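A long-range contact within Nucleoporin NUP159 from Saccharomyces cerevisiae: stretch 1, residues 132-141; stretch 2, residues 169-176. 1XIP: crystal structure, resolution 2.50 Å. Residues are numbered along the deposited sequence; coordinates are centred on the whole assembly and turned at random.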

# COMPACT_ATOMS: atom_id res chain seq x y z
N LEU A 132 5.56 6.49 4.42
CA LEU A 132 5.00 7.82 4.29
C LEU A 132 3.59 7.69 3.82
O LEU A 132 3.29 6.83 2.97
CB LEU A 132 5.76 8.62 3.25
CG LEU A 132 7.13 9.15 3.60
CD1 LEU A 132 8.17 8.50 2.72
CD2 LEU A 132 7.13 10.63 3.38
N LYS A 133 2.71 8.52 4.36
CA LYS A 133 1.37 8.67 3.85
C LYS A 133 1.02 10.14 3.76
O LYS A 133 1.28 10.92 4.70
CB LYS A 133 0.36 7.97 4.75
CG LYS A 133 -0.30 6.72 4.16
CD LYS A 133 -1.31 7.02 3.02
CE LYS A 133 -1.44 5.79 2.05
NZ LYS A 133 -1.78 6.13 0.60
N ASN A 134 0.43 10.51 2.64
CA ASN A 134 -0.09 11.85 2.48
C ASN A 134 -1.58 11.88 2.78
O ASN A 134 -2.32 11.03 2.28
CB ASN A 134 0.19 12.35 1.08
CG ASN A 134 -0.53 13.64 0.79
OD1 ASN A 134 -1.21 13.75 -0.23
ND2 ASN A 134 -0.41 14.61 1.69
N VAL A 135 -2.03 12.82 3.60
CA VAL A 135 -3.47 12.88 3.86
C VAL A 135 -4.15 14.12 3.27
O VAL A 135 -4.94 14.00 2.31
CB VAL A 135 -3.88 12.52 5.32
CG1 VAL A 135 -2.95 13.14 6.34
CG2 VAL A 135 -5.33 12.89 5.57
N ASN A 136 -3.83 15.31 3.77
CA ASN A 136 -4.27 16.49 3.03
C ASN A 136 -3.08 17.32 2.62
O ASN A 136 -2.51 17.10 1.56
CB ASN A 136 -5.27 17.31 3.84
CG ASN A 136 -6.61 16.62 3.97
OD1 ASN A 136 -7.29 16.35 2.98
ND2 ASN A 136 -6.99 16.31 5.21
N ASN A 137 -2.72 18.25 3.47
CA ASN A 137 -1.51 19.04 3.31
C ASN A 137 -0.45 18.57 4.27
O ASN A 137 0.41 19.34 4.69
CB ASN A 137 -1.80 20.53 3.55
CG ASN A 137 -2.78 21.09 2.57
OD1 ASN A 137 -2.59 20.99 1.35
ND2 ASN A 137 -3.87 21.65 3.08
N THR A 138 -0.53 17.30 4.65
CA THR A 138 0.42 16.80 5.61
C THR A 138 0.95 15.42 5.22
O THR A 138 0.22 14.60 4.63
CB THR A 138 -0.17 16.81 7.04
OG1 THR A 138 -1.18 15.82 7.13
CG2 THR A 138 -0.95 18.10 7.33
N LEU A 139 2.22 15.20 5.52
CA LEU A 139 2.89 13.93 5.28
C LEU A 139 3.13 13.26 6.58
O LEU A 139 3.82 13.81 7.42
CB LEU A 139 4.24 14.16 4.62
CG LEU A 139 4.32 13.80 3.15
CD1 LEU A 139 5.75 13.97 2.68
CD2 LEU A 139 3.87 12.38 2.94
N VAL A 140 2.56 12.07 6.75
CA VAL A 140 2.79 11.31 7.96
C VAL A 140 3.92 10.32 7.73
O VAL A 140 3.90 9.57 6.77
CB VAL A 140 1.54 10.58 8.45
CG1 VAL A 140 1.82 9.93 9.80
CG2 VAL A 140 0.37 11.55 8.57
N ILE A 141 4.91 10.34 8.61
CA ILE A 141 6.18 9.68 8.37
C ILE A 141 6.53 8.71 9.49
O ILE A 141 6.55 9.09 10.67
CB ILE A 141 7.30 10.75 8.18
CG1 ILE A 141 7.10 11.50 6.86
CG2 ILE A 141 8.68 10.10 8.21
CD1 ILE A 141 7.82 12.81 6.77
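Stretch 2 169-176: DVTNSQLA

Each stretch is a β-hairpin; no backbone hydrogen bond joins them, and side chains of stretch 1 pack on both side chains and backbone of stretch 2. In stretch 1, strands 132-134 and 138-141 are paired by Val 140 N to Lys 133 O (2.7 Å); in stretch 2, strands 169-170 and 174-176 are paired in the same way. The leading strands run roughly the same way, so the turns sit at the same end, Val 135 CA being 6.1 Å from Asn 172 CA.

Lys 133 gives its aliphatic base to the contact, CB lying 3.6 Å from Val 170 CG2, while the end of the chain leads away. Asn 134 points away and serves its own hairpin instead: its ND2 donates to Asn 136 O (3.3 Å) and Thr 138 O (3.0 Å), bracing the turn. Val 135 points toward stretch 2, and its CG2 packs 3.5 Å from Thr 171 O and 3.9 Å from Asn 172 CA. At Asn 136 the contact turns polar: Asn 172 ND2 donates a weak hydrogen bond to Asn 136 OD1 (3.2 Å). On the returning strand, Val 140 adds looser apolar packing, CG2 to Val 170 CG2 at 4.5 Å and CG1 to Leu 175 CD2 at 4.4 Å. The rule is apolar packing along the strands and onto the turn at Val 135, with one weak polar link at the turn.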

# COMPACT_ATOMS: atom_id res chain seq x y z
N ASP A 169 -1.55 3.61 9.68
CA ASP A 169 -2.39 3.89 8.53
C ASP A 169 -3.19 5.16 8.81
O ASP A 169 -3.51 5.42 9.96
CB ASP A 169 -3.32 2.70 8.24
CG ASP A 169 -3.94 2.75 6.85
OD1 ASP A 169 -3.51 3.59 6.01
OD2 ASP A 169 -4.87 1.98 6.51
N VAL A 170 -3.49 5.95 7.78
CA VAL A 170 -4.38 7.11 7.92
C VAL A 170 -5.44 7.15 6.86
O VAL A 170 -5.23 6.68 5.72
CB VAL A 170 -3.66 8.47 7.78
CG1 VAL A 170 -3.52 9.14 9.13
CG2 VAL A 170 -2.36 8.36 7.05
N THR A 171 -6.57 7.73 7.24
CA THR A 171 -7.56 8.20 6.29
C THR A 171 -7.72 9.70 6.51
O THR A 171 -7.00 10.29 7.31
CB THR A 171 -8.91 7.50 6.51
OG1 THR A 171 -9.39 7.77 7.84
CG2 THR A 171 -8.76 5.98 6.44
N ASN A 172 -8.69 10.30 5.84
CA ASN A 172 -9.00 11.69 6.06
C ASN A 172 -9.38 12.04 7.51
O ASN A 172 -9.25 13.18 7.91
CB ASN A 172 -10.12 12.12 5.13
CG ASN A 172 -10.09 13.59 4.88
OD1 ASN A 172 -10.74 14.37 5.59
ND2 ASN A 172 -9.30 14.01 3.90
N SER A 173 -9.83 11.05 8.28
CA SER A 173 -10.40 11.31 9.61
C SER A 173 -9.91 10.40 10.73
O SER A 173 -10.23 10.64 11.89
CB SER A 173 -11.92 11.28 9.54
OG SER A 173 -12.38 10.06 9.01
N GLN A 174 -9.12 9.39 10.39
CA GLN A 174 -8.61 8.43 11.38
C GLN A 174 -7.11 8.17 11.23
O GLN A 174 -6.58 8.25 10.13
CB GLN A 174 -9.38 7.13 11.25
CG GLN A 174 -9.35 6.24 12.47
CD GLN A 174 -10.10 4.94 12.21
OE1 GLN A 174 -10.71 4.76 11.14
NE2 GLN A 174 -10.09 4.03 13.20
N LEU A 175 -6.45 7.85 12.34
CA LEU A 175 -5.05 7.40 12.35
C LEU A 175 -4.90 6.19 13.26
O LEU A 175 -5.17 6.27 14.47
CB LEU A 175 -4.10 8.53 12.80
CG LEU A 175 -2.55 8.37 12.96
CD1 LEU A 175 -1.96 7.08 12.46
CD2 LEU A 175 -1.83 9.53 12.28
N ALA A 176 -4.49 5.07 12.67
CA ALA A 176 -4.24 3.85 13.43
C ALA A 176 -2.74 3.55 13.58
O ALA A 176 -1.94 3.84 12.70
CB ALA A 176 -4.95 2.68 12.76